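Local coordinates for protein putative phosphinothricin n-acetyltransferase (Acinetobacter baylyi, PDB 2JLM) that probably transfers an acetyl group from acetyl-CoA to the amino group of L-methionine sulfoximine and L-methionine sulfone, as a GNAT-family acetyltransferase, at residues Y90-S95 and S122-M127. Sequence-based numbering, arbitrary orientation.
Sequences YTVEHS and SEVHVM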
ATOM      1  N   TYR D  90      -9.527 -11.351 -11.013  1.00 26.10           N
ATOM      2  CA  TYR D  90     -10.585 -10.405 -10.671  1.00 17.78           C
ATOM      3  C   TYR D  90     -11.720 -11.051  -9.884  1.00 22.24           C
ATOM      4  O   TYR D  90     -12.769 -10.442  -9.675  1.00 20.96           O
ATOM      5  CB  TYR D  90     -11.129  -9.723 -11.922  1.00 15.59           C
ATOM      6  CG  TYR D  90     -10.102  -8.904 -12.666  1.00 24.03           C
ATOM      7  CD1 TYR D  90      -9.541  -7.766 -12.095  1.00 21.63           C
ATOM      8  CD2 TYR D  90      -9.691  -9.271 -13.943  1.00 30.42           C
ATOM      9  CE1 TYR D  90      -8.589  -7.015 -12.782  1.00 25.21           C
ATOM     10  CE2 TYR D  90      -8.758  -8.533 -14.637  1.00 29.24           C
ATOM     11  CZ  TYR D  90      -8.209  -7.408 -14.054  1.00 53.77           C
ATOM     12  OH  TYR D  90      -7.282  -6.682 -14.758  1.00 42.02           O
ATOM     13  N   THR D  91     -11.494 -12.277  -9.424  1.00 15.77           N
ATOM     14  CA  THR D  91     -12.516 -13.002  -8.681  1.00 14.46           C
ATOM     15  C   THR D  91     -11.997 -13.305  -7.294  1.00 18.64           C
ATOM     16  O   THR D  91     -10.885 -13.812  -7.129  1.00 18.30           O
ATOM     17  CB  THR D  91     -12.878 -14.325  -9.398  1.00 18.07           C
ATOM     18  OG1 THR D  91     -13.323 -14.029 -10.723  1.00 18.88           O
ATOM     19  CG2 THR D  91     -13.980 -15.081  -8.666  1.00 17.36           C
ATOM     20  N   VAL D  92     -12.793 -12.977  -6.286  1.00 15.11           N
ATOM     21  CA  VAL D  92     -12.431 -13.343  -4.925  1.00 16.04           C
ATOM     22  C   VAL D  92     -13.552 -14.187  -4.351  1.00 17.84           C
ATOM     23  O   VAL D  92     -14.682 -14.149  -4.838  1.00 14.20           O
ATOM     24  CB  VAL D  92     -12.196 -12.101  -4.047  1.00 19.96           C
ATOM     25  CG1 VAL D  92     -11.128 -11.214  -4.674  1.00 19.00           C
ATOM     26  CG2 VAL D  92     -13.485 -11.309  -3.879  1.00 10.52           C
ATOM     27  N   GLU D  93     -13.228 -14.972  -3.336  1.00 21.32           N
ATOM     28  CA  GLU D  93     -14.237 -15.698  -2.599  1.00 18.37           C
ATOM     29  C   GLU D  93     -14.254 -15.127  -1.183  1.00 21.72           C
ATOM     30  O   GLU D  93     -13.218 -15.021  -0.546  1.00 18.88           O
ATOM     31  CB  GLU D  93     -13.927 -17.189  -2.576  1.00 18.20           C
ATOM     32  CG  GLU D  93     -14.815 -17.952  -1.613  1.00 16.09           C
ATOM     33  CD  GLU D  93     -14.617 -19.457  -1.703  1.00 39.66           C
ATOM     34  OE1 GLU D  93     -13.894 -19.906  -2.620  1.00 52.61           O
ATOM     35  OE2 GLU D  93     -15.189 -20.186  -0.859  1.00 35.73           O
ATOM     36  N   HIS D  94     -15.434 -14.747  -0.712  1.00 12.72           N
ATOM     37  CA  HIS D  94     -15.588 -14.085   0.577  1.00 23.19           C
ATOM     38  C   HIS D  94     -16.206 -15.016   1.596  1.00 25.00           C
ATOM     39  O   HIS D  94     -16.856 -16.010   1.254  1.00 21.46           O
ATOM     40  CB  HIS D  94     -16.523 -12.889   0.439  1.00 15.12           C
ATOM     41  CG  HIS D  94     -17.926 -13.274   0.086  1.00 31.33           C
ATOM     42  ND1 HIS D  94     -18.929 -13.387   1.023  1.00 30.24           N
ATOM     43  CD2 HIS D  94     -18.482 -13.612  -1.104  1.00 22.25           C
ATOM     44  CE1 HIS D  94     -20.048 -13.758   0.428  1.00 18.53           C
ATOM     45  NE2 HIS D  94     -19.805 -13.900  -0.862  1.00 23.57           N
ATOM     46  N   SER D  95     -16.029 -14.662   2.858  1.00 34.92           N
ATOM     47  CA  SER D  95     -16.695 -15.363   3.937  1.00 28.56           C
ATOM     48  C   SER D  95     -17.033 -14.378   5.045  1.00 30.42           C
ATOM     49  O   SER D  95     -16.411 -13.323   5.174  1.00 28.15           O
ATOM     50  CB  SER D  95     -15.829 -16.513   4.451  1.00 37.64           C
ATOM     51  OG  SER D  95     -14.479 -16.105   4.597  1.00 61.78           O
ATOM     52  N   SER D 122     -11.472  -2.279  -4.702  1.00 36.17           N
ATOM     53  CA  SER D 122     -10.322  -3.140  -4.967  1.00 29.72           C
ATOM     54  C   SER D 122     -10.327  -3.700  -6.391  1.00 23.75           C
ATOM     55  O   SER D 122      -9.546  -4.600  -6.725  1.00 31.34           O
ATOM     56  CB  SER D 122     -10.244  -4.253  -3.923  1.00 36.30           C
ATOM     57  OG  SER D 122     -10.282  -3.705  -2.612  1.00 37.37           O
ATOM     58  N   GLU D 123     -11.214  -3.146  -7.216  1.00 27.85           N
ATOM     59  CA  GLU D 123     -11.332  -3.497  -8.630  1.00 40.78           C
ATOM     60  C   GLU D 123     -11.675  -4.969  -8.834  1.00 40.06           C
ATOM     61  O   GLU D 123     -11.290  -5.571  -9.836  1.00 34.99           O
ATOM     62  CB  GLU D 123     -10.057  -3.132  -9.389  1.00 46.46           C
ATOM     63  CG  GLU D 123      -9.742  -1.647  -9.386  1.00 44.89           C
ATOM     64  CD  GLU D 123     -10.784  -0.825 -10.123  1.00 59.80           C
ATOM     65  OE1 GLU D 123     -11.601  -0.163  -9.447  1.00 93.70           O
ATOM     66  OE2 GLU D 123     -10.792  -0.846 -11.374  1.00 59.39           O
ATOM     67  N   VAL D 124     -12.388  -5.535  -7.865  1.00 33.93           N
ATOM     68  CA  VAL D 124     -12.928  -6.880  -7.970  1.00 27.72           C
ATOM     69  C   VAL D 124     -14.009  -6.894  -9.030  1.00 25.73           C
ATOM     70  O   VAL D 124     -14.793  -5.959  -9.123  1.00 22.84           O
ATOM     71  CB  VAL D 124     -13.547  -7.349  -6.632  1.00 24.21           C
ATOM     72  CG1 VAL D 124     -14.343  -8.643  -6.832  1.00 19.98           C
ATOM     73  CG2 VAL D 124     -12.452  -7.553  -5.579  1.00 15.58           C
ATOM     74  N   HIS D 125     -14.049  -7.947  -9.838  1.00 20.75           N
ATOM     75  CA  HIS D 125     -15.122  -8.091 -10.811  1.00 19.44           C
ATOM     76  C   HIS D 125     -16.219  -9.010 -10.299  1.00 25.35           C
ATOM     77  O   HIS D 125     -17.400  -8.740 -10.499  1.00 20.89           O
ATOM     78  CB  HIS D 125     -14.590  -8.624 -12.138  1.00 18.26           C
ATOM     79  CG  HIS D 125     -15.616  -8.654 -13.229  1.00 17.78           C
ATOM     80  ND1 HIS D 125     -16.334  -7.541 -13.608  1.00 19.18           N
ATOM     81  CD2 HIS D 125     -16.030  -9.661 -14.042  1.00 16.70           C
ATOM     82  CE1 HIS D 125     -17.157  -7.862 -14.596  1.00 21.23           C
ATOM     83  NE2 HIS D 125     -16.991  -9.140 -14.876  1.00 25.37           N
ATOM     84  N   VAL D 126     -15.822 -10.106  -9.656  1.00 18.86           N
ATOM     85  CA  VAL D 126     -16.779 -11.084  -9.157  1.00 15.17           C
ATOM     86  C   VAL D 126     -16.453 -11.509  -7.721  1.00 21.30           C
ATOM     87  O   VAL D 126     -15.319 -11.849  -7.407  1.00 16.47           O
ATOM     88  CB  VAL D 126     -16.804 -12.359 -10.039  1.00 17.08           C
ATOM     89  CG1 VAL D 126     -17.618 -13.432  -9.370  1.00 14.41           C
ATOM     90  CG2 VAL D 126     -17.365 -12.061 -11.431  1.00 15.32           C
ATOM     91  N   MET D 127     -17.458 -11.494  -6.855  1.00 22.83           N
ATOM     92  CA  MET D 127     -17.328 -12.098  -5.535  1.00 20.45           C
ATOM     93  C   MET D 127     -18.103 -13.401  -5.521  1.00 19.34           C
ATOM     94  O   MET D 127     -19.278 -13.425  -5.877  1.00 18.25           O
ATOM     95  CB  MET D 127     -17.904 -11.170  -4.468  1.00  7.39           C
ATOM     96  CG  MET D 127     -17.212  -9.818  -4.385  1.00 18.91           C
ATOM     97  SD  MET D 127     -18.015  -8.771  -3.160  1.00 31.52           S
ATOM     98  CE  MET D 127     -17.810  -9.733  -1.675  1.00 15.59           C
TER
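Tyr90 O accepts two backbone N-H groups where strands 91-98 and 126-132 begin to pair. His125 N reaches Tyr90 O at 2.8 Å, on a lone pair in the carbonyl plane; Val126 N, 3.1 Å from the same Tyr90 O, approaches 19° out of that plane. Val92 N then bonds to Val126 O (3.0 Å), which also receives the CA-H of Thr91, giving a parallel ladder with Thr91 opposite Val126 and Val92 opposite Met127.

Apolar contacts divide between the two sheet faces. On one, Thr91 and Val126 lie side by side, with Thr91 CG2 4.1 Å from Val126 CG1, while Thr91 OG1 bonds to Ala156 O of the second subunit. On the other, Val92 places CG1 against Val124 CG2 and CG2 against Met127 CG, both at 4.0 Å. The Met127 chain bends at its last torsion (chi3 60°), bringing CE 4.0 Å from His94 CG, obliquely to the imidazole.

The segments open and close the right-handed beta-alpha-beta crossover of the GNAT fold. Helix 107-121 covers the face of Val92, His94 and Met127, strands 73-81 and 162-172 flank the pair, and the second subunit adjoins the Thr91 and Val126 face.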